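Local coordinates for protein arginyl-trna synthetase (Thermus thermophilus, PDB 1IQ0) that probably attaches L-arginine to tRNA(Arg) at the expense of ATP, releasing AMP and diphosphate, as a class I aminoacyl-tRNA synthetase, at residues L87-A91 against A506-L510. Numbering follows the deposited sequence.
Sequences LLREA and ALDLL
Ala91 and Ala506 meet methyl to methyl, CB to CB at 3.6 Å, and their small side chains let the two helices come close. The alanine CA atoms are 5.3 Å apart, against 7.0 Å between the CA atoms of Leu87 and Leu507. Two leucines, one from each segment, cross obliquely beside this point. In Leu87, CG lies anti to the backbone N (chi1 -173°), which carries the branch across to the other helix; CD2 lands on Ala506 CB at 3.5 Å, while CD1 is directed to Leu507 CD1. Leu510 reaches back the other way. Its CG is anti to the carbonyl carbon (chi1 -62°), and the fork splits over helix 84-92, with CD1 4.0 Å from Leu87 CG and CD2 set against the backbone, 3.5 Å from Ala91 N. That amide is already bonded to Leu87 O, so the methyl covers a helical hydrogen bond. CD2 also lies against Glu90 CG at 3.3 Å; beyond it the chain bends (chi2 72°) and the carboxylate forms a salt bridge with Arg93. Leu88 CD2 adds a further touch on Ala506 CB. No hydrogen bond crosses the interface, and seven of the eight touching residues are buried. Leu569 of helix 562-583 packs on Ala506 and Leu509. The short CB-CB and CA-CA spacings mark close helix-helix packing at an alanine pair, joining helix 84-92 to helix 500-509 of the DALR anticodon-binding domain.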
ATOM      1  N   LEU A  87      -9.024  29.770   5.101  1.00 27.31           N
ATOM      2  CA  LEU A  87      -8.060  28.732   5.442  1.00 27.34           C
ATOM      3  C   LEU A  87      -8.579  27.925   6.645  1.00 26.94           C
ATOM      4  O   LEU A  87      -8.650  26.695   6.604  1.00 27.59           O
ATOM      5  CB  LEU A  87      -6.723  29.395   5.768  1.00 26.62           C
ATOM      6  CG  LEU A  87      -5.463  28.579   6.017  1.00 29.02           C
ATOM      7  CD1 LEU A  87      -4.278  29.527   5.977  1.00 25.16           C
ATOM      8  CD2 LEU A  87      -5.542  27.848   7.358  1.00 27.57           C
ATOM      9  N   LEU A  88      -8.956  28.626   7.709  1.00 21.54           N
ATOM     10  CA  LEU A  88      -9.473  27.972   8.907  1.00 25.26           C
ATOM     11  C   LEU A  88     -10.743  27.189   8.607  1.00 27.58           C
ATOM     12  O   LEU A  88     -10.896  26.051   9.042  1.00 30.27           O
ATOM     13  CB  LEU A  88      -9.766  29.008   9.991  1.00 19.64           C
ATOM     14  CG  LEU A  88      -8.551  29.749  10.541  1.00 19.69           C
ATOM     15  CD1 LEU A  88      -8.997  30.981  11.335  1.00 23.50           C
ATOM     16  CD2 LEU A  88      -7.752  28.791  11.411  1.00 17.75           C
ATOM     17  N   ARG A  89     -11.650  27.805   7.859  1.00 33.36           N
ATOM     18  CA  ARG A  89     -12.912  27.168   7.505  1.00 34.63           C
ATOM     19  C   ARG A  89     -12.663  25.836   6.800  1.00 34.59           C
ATOM     20  O   ARG A  89     -13.274  24.816   7.142  1.00 34.54           O
ATOM     21  CB  ARG A  89     -13.725  28.106   6.613  1.00 56.34           C
ATOM     22  CG  ARG A  89     -15.204  27.783   6.543  1.00 64.43           C
ATOM     23  CD  ARG A  89     -15.967  28.902   5.852  1.00 70.55           C
ATOM     24  NE  ARG A  89     -15.826  30.176   6.553  1.00 76.13           N
ATOM     25  CZ  ARG A  89     -16.288  30.417   7.777  1.00 76.05           C
ATOM     26  NH1 ARG A  89     -16.929  29.472   8.452  1.00 75.61           N
ATOM     27  NH2 ARG A  89     -16.105  31.608   8.331  1.00 75.76           N
ATOM     28  N   GLU A  90     -11.755  25.842   5.829  1.00 32.74           N
ATOM     29  CA  GLU A  90     -11.419  24.631   5.087  1.00 34.01           C
ATOM     30  C   GLU A  90     -10.722  23.599   5.980  1.00 35.28           C
ATOM     31  O   GLU A  90     -10.877  22.396   5.776  1.00 36.08           O
ATOM     32  CB  GLU A  90     -10.519  24.980   3.891  1.00 35.83           C
ATOM     33  CG  GLU A  90      -9.835  23.787   3.221  1.00 40.45           C
ATOM     34  CD  GLU A  90     -10.777  22.893   2.408  1.00 39.90           C
ATOM     35  OE1 GLU A  90     -10.299  21.860   1.887  1.00 42.30           O
ATOM     36  OE2 GLU A  90     -11.979  23.215   2.284  1.00 36.58           O
ATOM     37  N   ALA A  91      -9.950  24.060   6.962  1.00 33.95           N
ATOM     38  CA  ALA A  91      -9.260  23.133   7.858  1.00 33.78           C
ATOM     39  C   ALA A  91     -10.250  22.441   8.785  1.00 32.80           C
ATOM     40  O   ALA A  91     -10.065  21.284   9.157  1.00 32.87           O
ATOM     41  CB  ALA A  91      -8.208  23.870   8.686  1.00 23.81           C
ATOM     42  N   ALA A 506      -3.665  24.778  11.194  1.00 19.68           N
ATOM     43  CA  ALA A 506      -4.741  24.590  10.232  1.00 22.06           C
ATOM     44  C   ALA A 506      -4.158  24.352   8.835  1.00 24.17           C
ATOM     45  O   ALA A 506      -4.639  23.499   8.088  1.00 26.15           O
ATOM     46  CB  ALA A 506      -5.642  25.815  10.228  1.00 16.43           C
ATOM     47  N   LEU A 507      -3.110  25.103   8.495  1.00 19.58           N
ATOM     48  CA  LEU A 507      -2.463  24.976   7.195  1.00 20.86           C
ATOM     49  C   LEU A 507      -1.884  23.573   6.982  1.00 23.81           C
ATOM     50  O   LEU A 507      -1.986  23.017   5.882  1.00 23.27           O
ATOM     51  CB  LEU A 507      -1.374  26.033   7.051  1.00 23.75           C
ATOM     52  CG  LEU A 507      -0.703  26.248   5.693  1.00 23.89           C
ATOM     53  CD1 LEU A 507      -1.741  26.415   4.581  1.00 24.65           C
ATOM     54  CD2 LEU A 507       0.180  27.495   5.799  1.00 23.90           C
ATOM     55  N   ASP A 508      -1.280  22.989   8.016  1.00 26.90           N
ATOM     56  CA  ASP A 508      -0.746  21.636   7.857  1.00 25.52           C
ATOM     57  C   ASP A 508      -1.895  20.667   7.612  1.00 27.10           C
ATOM     58  O   ASP A 508      -1.742  19.677   6.899  1.00 27.61           O
ATOM     59  CB  ASP A 508       0.052  21.210   9.082  1.00 20.67           C
ATOM     60  CG  ASP A 508       1.368  21.941   9.183  1.00 24.93           C
ATOM     61  OD1 ASP A 508       1.937  22.261   8.117  1.00 27.48           O
ATOM     62  OD2 ASP A 508       1.831  22.190  10.313  1.00 26.17           O
ATOM     63  N   LEU A 509      -3.053  20.968   8.193  1.00 21.53           N
ATOM     64  CA  LEU A 509      -4.228  20.131   8.009  1.00 23.42           C
ATOM     65  C   LEU A 509      -4.744  20.186   6.564  1.00 23.52           C
ATOM     66  O   LEU A 509      -5.357  19.231   6.083  1.00 25.49           O
ATOM     67  CB  LEU A 509      -5.331  20.562   8.974  1.00 20.74           C
ATOM     68  CG  LEU A 509      -5.169  20.046  10.406  1.00 20.73           C
ATOM     69  CD1 LEU A 509      -6.124  20.781  11.341  1.00 20.37           C
ATOM     70  CD2 LEU A 509      -5.437  18.545  10.428  1.00 18.52           C
ATOM     71  N   LEU A 510      -4.490  21.296   5.877  1.00 23.23           N
ATOM     72  CA  LEU A 510      -4.948  21.455   4.501  1.00 24.85           C
ATOM     73  C   LEU A 510      -4.151  20.604   3.514  1.00 22.20           C
ATOM     74  O   LEU A 510      -4.536  20.491   2.354  1.00 23.71           O
ATOM     75  CB  LEU A 510      -4.875  22.923   4.056  1.00 25.36           C
ATOM     76  CG  LEU A 510      -5.716  23.987   4.776  1.00 27.02           C
ATOM     77  CD1 LEU A 510      -5.801  25.218   3.890  1.00 30.31           C
ATOM     78  CD2 LEU A 510      -7.106  23.480   5.057  1.00 23.97           C
TER